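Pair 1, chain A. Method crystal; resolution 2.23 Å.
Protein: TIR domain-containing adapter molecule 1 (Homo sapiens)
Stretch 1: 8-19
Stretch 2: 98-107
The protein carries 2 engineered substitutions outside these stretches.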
# COMPACT_ATOMS: atom_id res chain seq x y z
N GLY A 8 -4.40 13.91 -4.66
CA GLY A 8 -3.30 13.09 -5.15
C GLY A 8 -3.20 11.76 -4.44
O GLY A 8 -3.55 11.68 -3.26
N PRO A 9 -2.69 10.71 -5.15
CA PRO A 9 -2.60 9.35 -4.60
C PRO A 9 -1.52 9.24 -3.54
O PRO A 9 -0.37 9.65 -3.76
CB PRO A 9 -2.23 8.49 -5.82
CG PRO A 9 -2.35 9.40 -7.00
CD PRO A 9 -2.14 10.77 -6.51
N SER A 10 -1.87 8.73 -2.38
CA SER A 10 -0.97 8.82 -1.25
C SER A 10 -1.38 7.86 -0.17
O SER A 10 -2.49 7.28 -0.22
CB SER A 10 -0.95 10.26 -0.68
OG SER A 10 -2.17 10.58 -0.06
N LEU A 11 -0.48 7.67 0.79
CA LEU A 11 -0.76 6.77 1.88
C LEU A 11 -1.99 7.28 2.62
O LEU A 11 -2.94 6.54 2.76
CB LEU A 11 0.43 6.64 2.82
CG LEU A 11 1.08 5.27 2.84
CD1 LEU A 11 2.12 5.23 3.94
CD2 LEU A 11 0.06 4.10 2.99
N PRO A 12 -1.99 8.56 3.06
CA PRO A 12 -3.18 9.07 3.79
C PRO A 12 -4.47 9.00 2.96
O PRO A 12 -5.54 8.75 3.51
CB PRO A 12 -2.82 10.55 4.09
CG PRO A 12 -1.34 10.66 3.96
CD PRO A 12 -0.91 9.58 2.97
N SER A 13 -4.38 9.24 1.66
CA SER A 13 -5.58 9.17 0.82
C SER A 13 -6.09 7.73 0.67
O SER A 13 -7.28 7.54 0.59
CB SER A 13 -5.37 9.76 -0.56
OG SER A 13 -5.38 11.17 -0.50
N ALA A 14 -5.19 6.76 0.61
CA ALA A 14 -5.59 5.36 0.58
C ALA A 14 -6.30 5.02 1.88
O ALA A 14 -7.31 4.33 1.87
CB ALA A 14 -4.38 4.45 0.38
N PHE A 15 -5.80 5.50 3.01
CA PHE A 15 -6.51 5.27 4.29
C PHE A 15 -7.95 5.92 4.25
O PHE A 15 -8.96 5.39 4.80
CB PHE A 15 -5.69 5.84 5.44
CG PHE A 15 -4.67 4.88 6.06
CD1 PHE A 15 -5.08 3.82 6.86
CD2 PHE A 15 -3.31 5.11 5.92
CE1 PHE A 15 -4.13 2.98 7.47
CE2 PHE A 15 -2.36 4.26 6.52
CZ PHE A 15 -2.77 3.21 7.30
N ASP A 16 -8.07 7.07 3.60
CA ASP A 16 -9.36 7.75 3.50
C ASP A 16 -10.35 6.97 2.65
O ASP A 16 -11.54 6.92 2.92
CB ASP A 16 -9.21 9.17 2.96
CG ASP A 16 -8.57 10.13 4.00
OD1 ASP A 16 -8.79 9.93 5.20
OD2 ASP A 16 -7.84 11.06 3.60
N ILE A 17 -9.83 6.38 1.59
CA ILE A 17 -10.62 5.54 0.70
C ILE A 17 -11.21 4.34 1.44
O ILE A 17 -12.38 4.03 1.26
CB ILE A 17 -9.79 5.09 -0.46
CG1 ILE A 17 -9.56 6.29 -1.38
CG2 ILE A 17 -10.52 4.00 -1.24
CD1 ILE A 17 -8.46 6.07 -2.39
N LEU A 18 -10.37 3.69 2.25
CA LEU A 18 -10.80 2.66 3.18
C LEU A 18 -11.86 3.18 4.15
O LEU A 18 -12.93 2.57 4.32
CB LEU A 18 -9.57 2.11 3.93
CG LEU A 18 -8.58 1.28 3.06
CD1 LEU A 18 -7.49 0.64 3.89
CD2 LEU A 18 -9.27 0.19 2.26
N GLY A 19 -11.59 4.32 4.78
CA GLY A 19 -12.56 4.93 5.67
C GLY A 19 -13.90 5.08 4.97
O GLY A 19 -14.96 4.75 5.55
N ALA A 98 4.87 1.10 -3.35
CA ALA A 98 3.91 0.57 -2.42
C ALA A 98 2.56 1.24 -2.63
O ALA A 98 1.52 0.59 -2.70
CB ALA A 98 4.41 0.82 -1.01
N VAL A 99 2.57 2.56 -2.74
CA VAL A 99 1.32 3.28 -2.96
C VAL A 99 0.66 2.85 -4.28
O VAL A 99 -0.54 2.56 -4.29
CB VAL A 99 1.51 4.81 -2.80
CG1 VAL A 99 0.32 5.59 -3.38
CG2 VAL A 99 1.70 5.17 -1.32
N ALA A 100 1.41 2.80 -5.38
CA ALA A 100 0.88 2.23 -6.65
C ALA A 100 0.20 0.83 -6.50
O ALA A 100 -0.87 0.55 -7.04
CB ALA A 100 2.03 2.14 -7.67
N ARG A 101 0.86 -0.06 -5.75
CA ARG A 101 0.38 -1.39 -5.52
C ARG A 101 -0.96 -1.37 -4.71
O ARG A 101 -1.97 -2.01 -5.07
CB ARG A 101 1.49 -2.16 -4.82
CG ARG A 101 2.53 -2.71 -5.79
CD ARG A 101 3.67 -3.51 -5.13
NE ARG A 101 4.55 -4.05 -6.17
CZ ARG A 101 5.63 -4.81 -5.95
NH1 ARG A 101 5.96 -5.14 -4.71
NH2 ARG A 101 6.37 -5.25 -6.98
N LEU A 102 -0.96 -0.60 -3.64
CA LEU A 102 -2.15 -0.32 -2.88
C LEU A 102 -3.27 0.23 -3.77
O LEU A 102 -4.40 -0.24 -3.70
CB LEU A 102 -1.83 0.63 -1.74
CG LEU A 102 -0.90 0.07 -0.66
CD1 LEU A 102 -0.74 1.13 0.41
CD2 LEU A 102 -1.40 -1.26 -0.06
N TYR A 103 -2.98 1.20 -4.62
CA TYR A 103 -4.03 1.77 -5.42
C TYR A 103 -4.51 0.80 -6.46
O TYR A 103 -5.68 0.88 -6.90
CB TYR A 103 -3.63 3.08 -6.04
CG TYR A 103 -4.03 4.27 -5.17
CD1 TYR A 103 -3.32 4.56 -4.03
CD2 TYR A 103 -5.13 5.04 -5.47
CE1 TYR A 103 -3.65 5.59 -3.23
CE2 TYR A 103 -5.48 6.10 -4.66
CZ TYR A 103 -4.73 6.37 -3.54
OH TYR A 103 -5.04 7.42 -2.70
N HIS A 104 -3.64 -0.12 -6.86
CA HIS A 104 -4.08 -1.11 -7.79
C HIS A 104 -5.19 -1.98 -7.15
O HIS A 104 -6.22 -2.20 -7.76
CB HIS A 104 -2.94 -1.98 -8.25
CG HIS A 104 -3.39 -3.19 -8.96
ND1 HIS A 104 -4.06 -3.13 -10.17
CD2 HIS A 104 -3.33 -4.50 -8.63
CE1 HIS A 104 -4.36 -4.35 -10.56
NE2 HIS A 104 -3.93 -5.21 -9.64
N LEU A 105 -4.95 -2.47 -5.94
CA LEU A 105 -5.94 -3.26 -5.21
C LEU A 105 -7.20 -2.44 -4.97
O LEU A 105 -8.32 -2.94 -5.19
CB LEU A 105 -5.37 -3.83 -3.89
CG LEU A 105 -4.04 -4.60 -4.10
CD1 LEU A 105 -3.31 -5.01 -2.78
CD2 LEU A 105 -4.27 -5.78 -4.97
N LEU A 106 -7.04 -1.19 -4.55
CA LEU A 106 -8.22 -0.37 -4.29
C LEU A 106 -9.11 -0.21 -5.55
O LEU A 106 -10.34 -0.32 -5.48
CB LEU A 106 -7.82 0.98 -3.73
CG LEU A 106 -7.19 0.98 -2.34
CD1 LEU A 106 -6.74 2.40 -2.01
CD2 LEU A 106 -8.16 0.47 -1.30
N ALA A 107 -8.48 0.03 -6.71
CA ALA A 107 -9.24 0.16 -7.96
C ALA A 107 -9.90 -1.14 -8.42
O ALA A 107 -10.98 -1.12 -9.01
CB ALA A 107 -8.36 0.69 -9.06

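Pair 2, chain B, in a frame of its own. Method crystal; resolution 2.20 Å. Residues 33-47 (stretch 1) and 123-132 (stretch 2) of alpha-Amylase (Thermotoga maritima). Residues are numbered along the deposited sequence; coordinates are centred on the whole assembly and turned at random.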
# COMPACT_ATOMS: atom_id res chain seq x y z
N ALA B 33 18.51 -15.93 -15.76
CA ALA B 33 18.35 -17.38 -16.06
C ALA B 33 19.17 -17.83 -17.27
O ALA B 33 19.82 -18.85 -17.21
CB ALA B 33 16.92 -17.75 -16.22
N ILE B 34 19.19 -17.03 -18.33
CA ILE B 34 19.99 -17.36 -19.53
C ILE B 34 21.48 -17.35 -19.20
O ILE B 34 22.23 -18.25 -19.60
CB ILE B 34 19.71 -16.39 -20.73
CG1 ILE B 34 18.24 -16.39 -21.11
CG2 ILE B 34 20.50 -16.79 -21.93
CD1 ILE B 34 17.90 -15.49 -22.30
N THR B 35 21.89 -16.34 -18.44
CA THR B 35 23.30 -16.11 -18.14
C THR B 35 23.81 -17.11 -17.13
O THR B 35 24.85 -17.73 -17.33
CB THR B 35 23.55 -14.64 -17.67
OG1 THR B 35 23.21 -13.75 -18.73
CG2 THR B 35 25.01 -14.41 -17.29
N GLU B 36 23.05 -17.28 -16.05
CA GLU B 36 23.45 -18.11 -14.91
C GLU B 36 23.22 -19.60 -15.11
O GLU B 36 23.98 -20.43 -14.60
CB GLU B 36 22.70 -17.67 -13.65
CG GLU B 36 22.77 -16.17 -13.33
CD GLU B 36 23.85 -15.80 -12.31
OE1 GLU B 36 23.75 -14.65 -11.78
OE2 GLU B 36 24.77 -16.62 -12.03
N THR B 37 22.15 -19.96 -15.83
CA THR B 37 21.76 -21.37 -15.95
C THR B 37 21.76 -21.94 -17.36
O THR B 37 22.47 -22.88 -17.61
CB THR B 37 20.41 -21.65 -15.24
OG1 THR B 37 20.47 -21.16 -13.90
CG2 THR B 37 20.10 -23.15 -15.20
N TYR B 38 20.99 -21.38 -18.28
CA TYR B 38 20.81 -22.05 -19.58
C TYR B 38 22.07 -22.15 -20.47
O TYR B 38 22.35 -23.21 -21.05
CB TYR B 38 19.63 -21.48 -20.37
CG TYR B 38 18.39 -21.27 -19.55
CD1 TYR B 38 17.98 -22.22 -18.62
CD2 TYR B 38 17.63 -20.14 -19.71
CE1 TYR B 38 16.85 -22.02 -17.85
CE2 TYR B 38 16.48 -19.94 -18.96
CZ TYR B 38 16.10 -20.88 -18.02
OH TYR B 38 14.95 -20.65 -17.26
N ILE B 39 22.83 -21.07 -20.58
CA ILE B 39 24.07 -21.12 -21.38
C ILE B 39 25.20 -21.93 -20.70
O ILE B 39 25.88 -22.71 -21.36
CB ILE B 39 24.53 -19.69 -21.87
CG1 ILE B 39 23.62 -19.21 -23.00
CG2 ILE B 39 26.02 -19.67 -22.29
CD1 ILE B 39 23.72 -17.67 -23.31
N PRO B 40 25.43 -21.75 -19.38
CA PRO B 40 26.38 -22.62 -18.68
C PRO B 40 26.04 -24.13 -18.75
O PRO B 40 26.95 -24.93 -18.71
CB PRO B 40 26.30 -22.14 -17.23
CG PRO B 40 25.86 -20.73 -17.32
CD PRO B 40 24.90 -20.70 -18.49
N LEU B 41 24.77 -24.50 -18.84
CA LEU B 41 24.41 -25.89 -19.18
C LEU B 41 24.90 -26.28 -20.56
O LEU B 41 25.52 -27.32 -20.74
CB LEU B 41 22.90 -26.13 -19.09
CG LEU B 41 22.23 -26.18 -17.71
CD1 LEU B 41 20.73 -26.38 -17.88
CD2 LEU B 41 22.83 -27.28 -16.81
N LEU B 42 24.63 -25.43 -21.53
CA LEU B 42 25.15 -25.60 -22.87
C LEU B 42 26.68 -25.74 -22.86
O LEU B 42 27.22 -26.65 -23.48
CB LEU B 42 24.71 -24.43 -23.75
CG LEU B 42 23.53 -24.63 -24.72
CD1 LEU B 42 22.68 -25.85 -24.40
CD2 LEU B 42 22.68 -23.39 -24.79
N MET B 43 27.36 -24.85 -22.17
CA MET B 43 28.81 -24.92 -22.06
C MET B 43 29.26 -26.25 -21.46
O MET B 43 30.18 -26.90 -21.96
CB MET B 43 29.33 -23.73 -21.27
CG MET B 43 29.69 -22.55 -22.18
SD MET B 43 29.52 -20.91 -21.44
CE MET B 43 29.85 -21.22 -19.70
N MET B 44 28.59 -26.65 -20.40
CA MET B 44 28.85 -27.91 -19.75
C MET B 44 28.58 -29.14 -20.64
O MET B 44 29.29 -30.13 -20.53
CB MET B 44 28.06 -27.96 -18.45
CG MET B 44 28.44 -29.08 -17.49
SD MET B 44 27.45 -30.59 -17.68
CE MET B 44 26.09 -30.31 -16.55
N PHE B 45 27.57 -29.11 -21.51
CA PHE B 45 27.26 -30.26 -22.37
C PHE B 45 28.34 -30.40 -23.42
O PHE B 45 28.71 -31.49 -23.80
CB PHE B 45 25.92 -30.12 -23.12
CG PHE B 45 24.71 -30.05 -22.22
CD1 PHE B 45 23.50 -29.62 -22.73
CD2 PHE B 45 24.78 -30.37 -20.87
CE1 PHE B 45 22.39 -29.52 -21.92
CE2 PHE B 45 23.67 -30.28 -20.07
CZ PHE B 45 22.47 -29.85 -20.60
N ASP B 46 28.81 -29.25 -23.89
CA ASP B 46 29.88 -29.17 -24.85
C ASP B 46 31.19 -29.70 -24.26
O ASP B 46 31.86 -30.53 -24.90
CB ASP B 46 30.02 -27.73 -25.31
CG ASP B 46 30.99 -27.58 -26.48
OD1 ASP B 46 32.05 -26.94 -26.27
OD2 ASP B 46 30.70 -28.09 -27.59
N GLU B 47 31.54 -29.26 -23.05
CA GLU B 47 32.82 -29.58 -22.43
C GLU B 47 32.93 -31.02 -21.91
O GLU B 47 33.96 -31.68 -22.12
CB GLU B 47 33.14 -28.57 -21.32
CG GLU B 47 34.46 -28.81 -20.56
CD GLU B 47 35.71 -28.26 -21.29
OE1 GLU B 47 36.81 -28.87 -21.16
OE2 GLU B 47 35.60 -27.20 -21.97
N ASN B 123 19.42 -17.91 -30.71
CA ASN B 123 18.41 -18.88 -30.28
C ASN B 123 19.06 -20.12 -29.71
O ASN B 123 19.58 -20.97 -30.43
CB ASN B 123 17.34 -19.23 -31.33
CG ASN B 123 16.07 -19.88 -30.68
OD1 ASN B 123 15.05 -20.09 -31.34
ND2 ASN B 123 16.15 -20.17 -29.37
N ILE B 124 19.02 -20.18 -28.38
CA ILE B 124 19.77 -21.17 -27.64
C ILE B 124 18.98 -22.48 -27.56
O ILE B 124 19.53 -23.49 -27.16
CB ILE B 124 20.18 -20.62 -26.24
CG1 ILE B 124 18.95 -20.34 -25.38
CG2 ILE B 124 21.08 -19.37 -26.39
CD1 ILE B 124 19.26 -20.00 -23.95
N LEU B 125 17.72 -22.43 -27.97
CA LEU B 125 16.89 -23.60 -28.21
C LEU B 125 17.51 -24.54 -29.24
O LEU B 125 17.37 -25.78 -29.13
CB LEU B 125 15.48 -23.21 -28.66
CG LEU B 125 14.56 -22.64 -27.58
CD1 LEU B 125 13.17 -22.44 -28.11
CD2 LEU B 125 14.54 -23.51 -26.33
N GLU B 126 18.18 -23.95 -30.23
CA GLU B 126 18.93 -24.66 -31.24
C GLU B 126 20.03 -25.50 -30.58
O GLU B 126 20.28 -26.64 -30.99
CB GLU B 126 19.49 -23.65 -32.25
CG GLU B 126 20.37 -24.21 -33.35
CD GLU B 126 20.80 -23.12 -34.37
OE1 GLU B 126 21.98 -22.66 -34.29
OE2 GLU B 126 19.95 -22.70 -35.21
N GLY B 127 20.67 -24.95 -29.54
CA GLY B 127 21.66 -25.69 -28.76
C GLY B 127 21.08 -26.86 -27.98
O GLY B 127 21.62 -27.95 -27.97
N PHE B 128 19.96 -26.63 -27.32
CA PHE B 128 19.30 -27.70 -26.60
C PHE B 128 18.77 -28.79 -27.55
O PHE B 128 18.77 -29.98 -27.20
CB PHE B 128 18.18 -27.14 -25.70
CG PHE B 128 18.71 -26.45 -24.48
CD1 PHE B 128 18.80 -25.05 -24.43
CD2 PHE B 128 19.14 -27.20 -23.38
CE1 PHE B 128 19.31 -24.40 -23.28
CE2 PHE B 128 19.63 -26.56 -22.23
CZ PHE B 128 19.72 -25.16 -22.19
N LYS B 129 18.32 -28.36 -28.72
CA LYS B 129 17.78 -29.27 -29.73
C LYS B 129 18.88 -30.22 -30.19
O LYS B 129 18.65 -31.43 -30.38
CB LYS B 129 17.23 -28.45 -30.90
CG LYS B 129 16.60 -29.23 -32.00
CD LYS B 129 16.19 -28.30 -33.15
CE LYS B 129 15.52 -29.08 -34.28
NZ LYS B 129 15.61 -28.36 -35.57
N LYS B 130 20.08 -29.67 -30.32
CA LYS B 130 21.24 -30.39 -30.84
C LYS B 130 21.72 -31.46 -29.87
O LYS B 130 22.18 -32.53 -30.28
CB LYS B 130 22.34 -29.38 -31.20
CG LYS B 130 23.72 -29.94 -31.36
CD LYS B 130 24.70 -28.84 -31.73
CE LYS B 130 25.95 -28.90 -30.86
NZ LYS B 130 25.80 -27.99 -29.70
N TYR B 131 21.57 -31.21 -28.58
CA TYR B 131 21.90 -32.24 -27.62
C TYR B 131 20.81 -33.30 -27.49
O TYR B 131 21.11 -34.45 -27.19
CB TYR B 131 22.38 -31.64 -26.28
CG TYR B 131 23.71 -30.91 -26.45
CD1 TYR B 131 24.91 -31.62 -26.60
CD2 TYR B 131 23.77 -29.53 -26.48
CE1 TYR B 131 26.13 -30.96 -26.76
CE2 TYR B 131 24.98 -28.86 -26.65
CZ TYR B 131 26.15 -29.58 -26.80
OH TYR B 131 27.35 -28.89 -26.96
N GLN B 132 19.56 -32.94 -27.77
CA GLN B 132 18.52 -33.96 -27.83
C GLN B 132 18.83 -34.95 -28.96
O GLN B 132 18.69 -36.16 -28.77
CB GLN B 132 17.10 -33.41 -27.95
CG GLN B 132 16.02 -34.47 -27.76
CD GLN B 132 14.61 -33.92 -27.50
OE1 GLN B 132 14.02 -33.18 -28.31
NE2 GLN B 132 14.05 -34.31 -26.38
O HOH W 1 27.22 -25.59 -26.76

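Pair 1, from the human TIR domain-containing adapter molecule 1, and pair 2, from the alpha-amylase of Thermotoga maritima, each pack two helices side by side with their N-to-C directions roughly aligned. The axes approach to 10.4 Å in both, at 19° in pair 1 and 38° in pair 2, and the N, CA and C atoms of 14 central residues superpose with an RMSD of 0.8 Å. The fit is tightest around Tyr A103 and Phe B128, and looser toward Leu A18 and Asp B46. The buried surface is also similar, 439 Å² against 492 Å².

The first helix starts differently. In pair 1 Ser A10 is the N-cap, its OG accepting from Ser A13 N at 3.1 Å. Its counterpart, Tyr B38, lies within a continuous helix, where a wider pi-type turn at 34-38 precedes a kink at Pro B40. Pro A12 matches this proline, and neither contacts the second helix.

The central position of the second helix is aromatic in both. The ring of Tyr A103 carries Pro A9 CB over one face, 4.1 Å from its centroid, and its OH reaches the start of the first helix, where Ser A10 N donates a weak hydrogen bond to Tyr A103 OH at 3.4 Å. Phe B128 has no hydroxyl, and no direct hydrogen bond crosses pair 2; its CZ instead lies 4.1 Å from Tyr B38 CB. Over one face of Phe B128 sits Leu B42 CD1, 3.6 Å from the centroid and 6° off the normal.

Leu B42 matches Ala A14. The alanine offers a single methyl, CB, which lies 3.9 Å from both Tyr A103 CE1 and Leu A106 CD1. The leucine extends further, and the opposite helix provides room: Gly B127 takes the place of Leu A102. A CB on Gly B127 would fall 3.3 Å from Leu B42 CG, so at these two matched positions the larger side chain is Leu A102, on the second helix, in pair 1 and Leu B42, on the first, in pair 2. In pair 1 Leu A102 CD1 meets Leu A11 CD2 at 4.0 Å.

Near the N-terminal end, Val A99 and Ile B124 both point toward the first helix. Val A99 CG2 is 4.2 Å from Leu A11 CG, and Ile B124 CG2 keeps the same distance from Ile B39 CG1, the matching position. The longer isoleucine also places its CD1 3.9 Å from Tyr B38 CB.

At the other end, Ile A17 matches Phe B45 and Leu A106 matches Tyr B131. Ile A17 CD1 lies 3.7 Å from Tyr A103 CE2 and 4.1 Å from Leu A106 CD1; Phe B45 instead directs its ring edge toward the face of Tyr B131, with centroids 5.4 Å apart and planes at 75°, and Phe B45 CB also lies over that ring, 3.6 Å from its centroid. Leu A18 CD2 approaches Leu A106 CD2 to 3.7 Å. Asp B46, matching Leu A18, is exposed, and its CB lies 3.3 Å from Tyr B131 OH.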